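Local coordinates for RagB/SusD family nutrient uptake outer membrane protein (Bacteroides thetaiotaomicron, PDB 7KV2), which probably binds beta-glucans at the outer membrane surface of a gut bacterium, as a SusD-family glycan-binding protein involved in nutrient uptake, at residues 53-56 with 57-60; 107-110 with 111-115. All coordinates share one frame; numbering follows the deposited sequence.

Contact 1: 53-56 with 57-60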
# COMPACT_ATOMS: atom_id res chain seq x y z
N ALA A 53 15.02 -9.53 7.12
CA ALA A 53 13.88 -8.90 7.82
C ALA A 53 13.03 -8.05 6.84
O ALA A 53 11.87 -7.75 7.20
CB ALA A 53 14.32 -8.05 8.96
N TYR A 54 13.63 -7.60 5.74
CA TYR A 54 12.93 -6.83 4.67
C TYR A 54 12.12 -7.74 3.74
O TYR A 54 11.23 -7.22 3.02
CB TYR A 54 13.93 -6.03 3.82
CG TYR A 54 14.54 -4.80 4.45
CD1 TYR A 54 15.68 -4.88 5.24
CD2 TYR A 54 13.99 -3.55 4.26
CE1 TYR A 54 16.24 -3.75 5.82
CE2 TYR A 54 14.56 -2.39 4.80
CZ TYR A 54 15.69 -2.49 5.59
OH TYR A 54 16.25 -1.37 6.15
N ASP A 55 12.40 -9.04 3.67
CA ASP A 55 11.85 -9.87 2.57
C ASP A 55 10.33 -9.91 2.62
O ASP A 55 9.69 -9.87 1.58
CB ASP A 55 12.46 -11.27 2.54
CG ASP A 55 13.74 -11.32 1.75
OD1 ASP A 55 13.76 -10.81 0.61
OD2 ASP A 55 14.73 -11.86 2.29
N PRO A 56 9.69 -10.08 3.80
CA PRO A 56 8.22 -10.20 3.85
C PRO A 56 7.47 -8.96 3.32
O PRO A 56 6.32 -9.07 2.97
CB PRO A 56 7.97 -10.49 5.34
CG PRO A 56 9.23 -11.22 5.74
CD PRO A 56 10.32 -10.38 5.11
N LEU A 57 8.14 -7.80 3.25
CA LEU A 57 7.58 -6.62 2.53
C LEU A 57 7.05 -7.03 1.16
O LEU A 57 5.97 -6.50 0.77
CB LEU A 57 8.61 -5.49 2.37
CG LEU A 57 9.02 -4.78 3.65
CD1 LEU A 57 10.15 -3.82 3.35
CD2 LEU A 57 7.85 -4.06 4.32
N HIS A 58 7.77 -7.87 0.40
CA HIS A 58 7.43 -8.15 -1.01
C HIS A 58 6.68 -9.47 -1.13
O HIS A 58 6.56 -9.93 -2.22
CB HIS A 58 8.64 -8.10 -1.95
CG HIS A 58 9.71 -9.11 -1.69
ND1 HIS A 58 9.68 -10.41 -2.17
CD2 HIS A 58 10.86 -9.00 -1.00
CE1 HIS A 58 10.77 -11.05 -1.76
NE2 HIS A 58 11.52 -10.20 -1.07
N TRP A 59 6.13 -10.02 -0.05
CA TRP A 59 5.41 -11.32 -0.10
C TRP A 59 3.91 -11.24 -0.39
O TRP A 59 3.44 -12.13 -1.09
CB TRP A 59 5.61 -12.05 1.25
CG TRP A 59 6.99 -12.59 1.43
CD1 TRP A 59 8.07 -12.45 0.61
CD2 TRP A 59 7.46 -13.35 2.57
NE1 TRP A 59 9.16 -13.07 1.15
CE2 TRP A 59 8.82 -13.62 2.36
CE3 TRP A 59 6.85 -13.82 3.74
CZ2 TRP A 59 9.59 -14.36 3.27
CZ3 TRP A 59 7.60 -14.56 4.63
CH2 TRP A 59 8.94 -14.83 4.39
N PRO A 60 3.10 -10.35 0.25
CA PRO A 60 1.66 -10.57 0.37
C PRO A 60 0.86 -10.62 -0.93
O PRO A 60 -0.18 -11.29 -0.97
CB PRO A 60 1.11 -9.44 1.26
CG PRO A 60 2.23 -8.50 1.48
CD PRO A 60 3.51 -9.18 1.02
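The W59 indole lies with one face over P56 and the D55 carbonyl oxygen. CA of P56 sits 3.6 Å from the centroid of the W59 five-membered ring, a CH-pi contact, while the proline CB and CG make apolar contacts with the six-membered ring. The H58 imidazole has the same D55 oxygen over one face and D55 OD1 at its edge. The two rings fold back on a short 3-10 turn at 55-57, after helix 43-53 in the TPR-like part of this SusD-family fold. Three i to i+3 backbone bonds build the turn: L57 N to Y54 O, H58 N to D55 O and W59 N to P56 O. CG of H58 stands between its own backbone N and carbonyl carbon (chi1 63°), which turns the ring back over D55. D55 and H58 run alongside each other, with carboxylate and imidazole planes 87° apart. L57 CD1 rests 4.0 Å from Y54 CD2, while the Y54 hydroxyl bonds to Q146 on helix 137-162. D55 OD2 also has a long, weak ion pair with R121. H58 NE2 gives its hydrogen to the anti lone pair of D55 OD1, 2.9 Å away and close to the imidazole plane.

Contact 2: 107-110 with 111-115. With EDO (1,2-ethanediol), chain D.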
# COMPACT_ATOMS: atom_id res chain seq x y z
N MET A 107 -11.84 -15.92 4.91
CA MET A 107 -11.16 -14.63 5.12
C MET A 107 -9.76 -14.69 4.51
O MET A 107 -9.29 -15.79 4.21
CB MET A 107 -11.08 -14.26 6.60
CG MET A 107 -11.94 -13.05 6.95
SD MET A 107 -11.25 -11.54 6.10
CE MET A 107 -9.75 -11.34 7.04
N ILE A 108 -9.16 -13.53 4.22
CA ILE A 108 -7.76 -13.51 3.75
C ILE A 108 -6.90 -13.90 4.95
O ILE A 108 -7.27 -13.59 6.12
CB ILE A 108 -7.40 -12.16 3.10
CG1 ILE A 108 -7.65 -10.95 4.00
CG2 ILE A 108 -8.15 -12.06 1.80
CD1 ILE A 108 -6.73 -9.78 3.72
N TYR A 109 -5.83 -14.61 4.67
CA TYR A 109 -4.91 -15.16 5.70
C TYR A 109 -3.44 -14.94 5.31
O TYR A 109 -2.59 -14.85 6.21
CB TYR A 109 -5.32 -16.63 5.90
CG TYR A 109 -4.85 -17.32 7.16
CD1 TYR A 109 -4.20 -16.63 8.17
CD2 TYR A 109 -5.08 -18.67 7.32
CE1 TYR A 109 -3.75 -17.30 9.30
CE2 TYR A 109 -4.66 -19.34 8.46
CZ TYR A 109 -3.99 -18.65 9.45
OH TYR A 109 -3.57 -19.28 10.59
N GLY A 110 -3.14 -14.79 4.02
CA GLY A 110 -1.75 -14.57 3.54
C GLY A 110 -1.11 -13.36 4.20
O GLY A 110 0.05 -13.44 4.67
N LEU A 111 -1.84 -12.26 4.28
CA LEU A 111 -1.28 -10.98 4.74
C LEU A 111 -0.92 -11.11 6.22
O LEU A 111 0.08 -10.60 6.65
CB LEU A 111 -2.30 -9.86 4.49
CG LEU A 111 -1.92 -8.48 5.03
CD1 LEU A 111 -0.66 -7.97 4.35
CD2 LEU A 111 -3.05 -7.48 4.83
N TRP A 112 -1.79 -11.77 6.98
CA TRP A 112 -1.55 -12.06 8.41
C TRP A 112 -0.21 -12.81 8.55
O TRP A 112 0.62 -12.40 9.32
CB TRP A 112 -2.76 -12.85 8.92
CG TRP A 112 -2.62 -13.31 10.34
CD1 TRP A 112 -1.79 -14.28 10.84
CD2 TRP A 112 -3.36 -12.80 11.45
NE1 TRP A 112 -1.95 -14.39 12.20
CE2 TRP A 112 -2.90 -13.49 12.61
CE3 TRP A 112 -4.35 -11.82 11.60
CZ2 TRP A 112 -3.44 -13.24 13.87
CZ3 TRP A 112 -4.86 -11.57 12.86
CH2 TRP A 112 -4.41 -12.28 13.97
N LYS A 113 -0.02 -13.86 7.78
CA LYS A 113 1.17 -14.74 7.85
C LYS A 113 2.40 -13.95 7.40
O LYS A 113 3.44 -14.08 8.04
CB LYS A 113 1.00 -15.99 7.00
CG LYS A 113 -0.04 -16.98 7.52
CD LYS A 113 -0.30 -18.12 6.57
CE LYS A 113 -1.45 -19.02 7.00
NZ LYS A 113 -1.76 -20.04 5.96
N CYS A 114 2.27 -13.07 6.40
CA CYS A 114 3.40 -12.21 5.98
C CYS A 114 3.77 -11.22 7.08
O CYS A 114 4.99 -11.03 7.31
CB CYS A 114 3.08 -11.47 4.67
SG CYS A 114 2.79 -12.54 3.27
N ALA A 115 2.80 -10.59 7.74
CA ALA A 115 3.05 -9.58 8.77
C ALA A 115 3.82 -10.23 9.92
O ALA A 115 4.86 -9.66 10.37
CB ALA A 115 1.75 -9.02 9.26
C1 EDO D . -9.25 -18.27 6.82
O1 EDO D . -10.60 -18.22 6.52
C2 EDO D . -8.91 -19.54 7.50
O2 EDO D . -9.34 -19.53 8.84
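K113 lies across the Y109 ring, where the aromatic and cation-pi contacts gather. K113 CE sits over the centre of one face, 3.4 Å from the centroid of the Y109 ring and 7° off the normal. This CH-pi contact brings K113 NZ over the same face, 4.1 Å from the centroid of the Y109 ring, as a cation-pi partner. K113 reaches so far because its chain is extended beyond CG. The edge of Y109 turns toward the face of the W112 indole in an offset edge-to-face pair, with planes 65° apart. Here Y109 CE1 approaches W112 CD1 to 3.9 Å. CG of Y109 is anti to the backbone N (chi1 -162°), which swings the ring back toward the helix although its CB points away from it. The Y109 hydroxyl bonds to E502. Without the ring, as with an alanine here, K113 would probably lose its pi partner, a gap would open beside the W112 face, and E502 would miss its hydroxyl mate.

The backbone bonds mark the start of helix 110-130. Y109 is its N-cap residue, and Y109 O accepts K113 N at 3.2 Å. One residue on, C114 N bonds to G110 O at 2.8 Å. At the cap, E66 OE1 accepts the backbone N-H of both Y109 and G110, and N68 OD1 takes that of L111. These two loop side chains thus satisfy N-H groups in the first turn.

Apolar packing lies on I108 and L111. I108 CD1 comes within 4.5 Å of L111 CD2. I108 also packs on helix 92-98, and L111 on helix 137-162. The bound 1,2-ethanediol, probably from the crystallisation liquor, accepts a hydrogen bond at O1 from M107 N.

Contact 1 comes first along the chain, in the loop between helices 43-53 and 70-75. Contact 2 follows, where the loop after helix 92-98 enters helix 110-130. Their centres are about 12 Å apart, and both lie in the TPR-like helical part of the SusD-family fold. They touch directly. P56 CB lies 3.6 Å from C114 O, W59 CB packs 3.5 Å from C114 SG, and P60 CB meets L111 CD1 at 3.9 Å. Both also pack on helix 137-162, where W157 touches P60 as well as L111. N68 bonds to the backbone of P60 and of L111. The 3-10 turn and the residues just after it thus pack against the start of helix 110-130, joining two chain segments in the buried helical part.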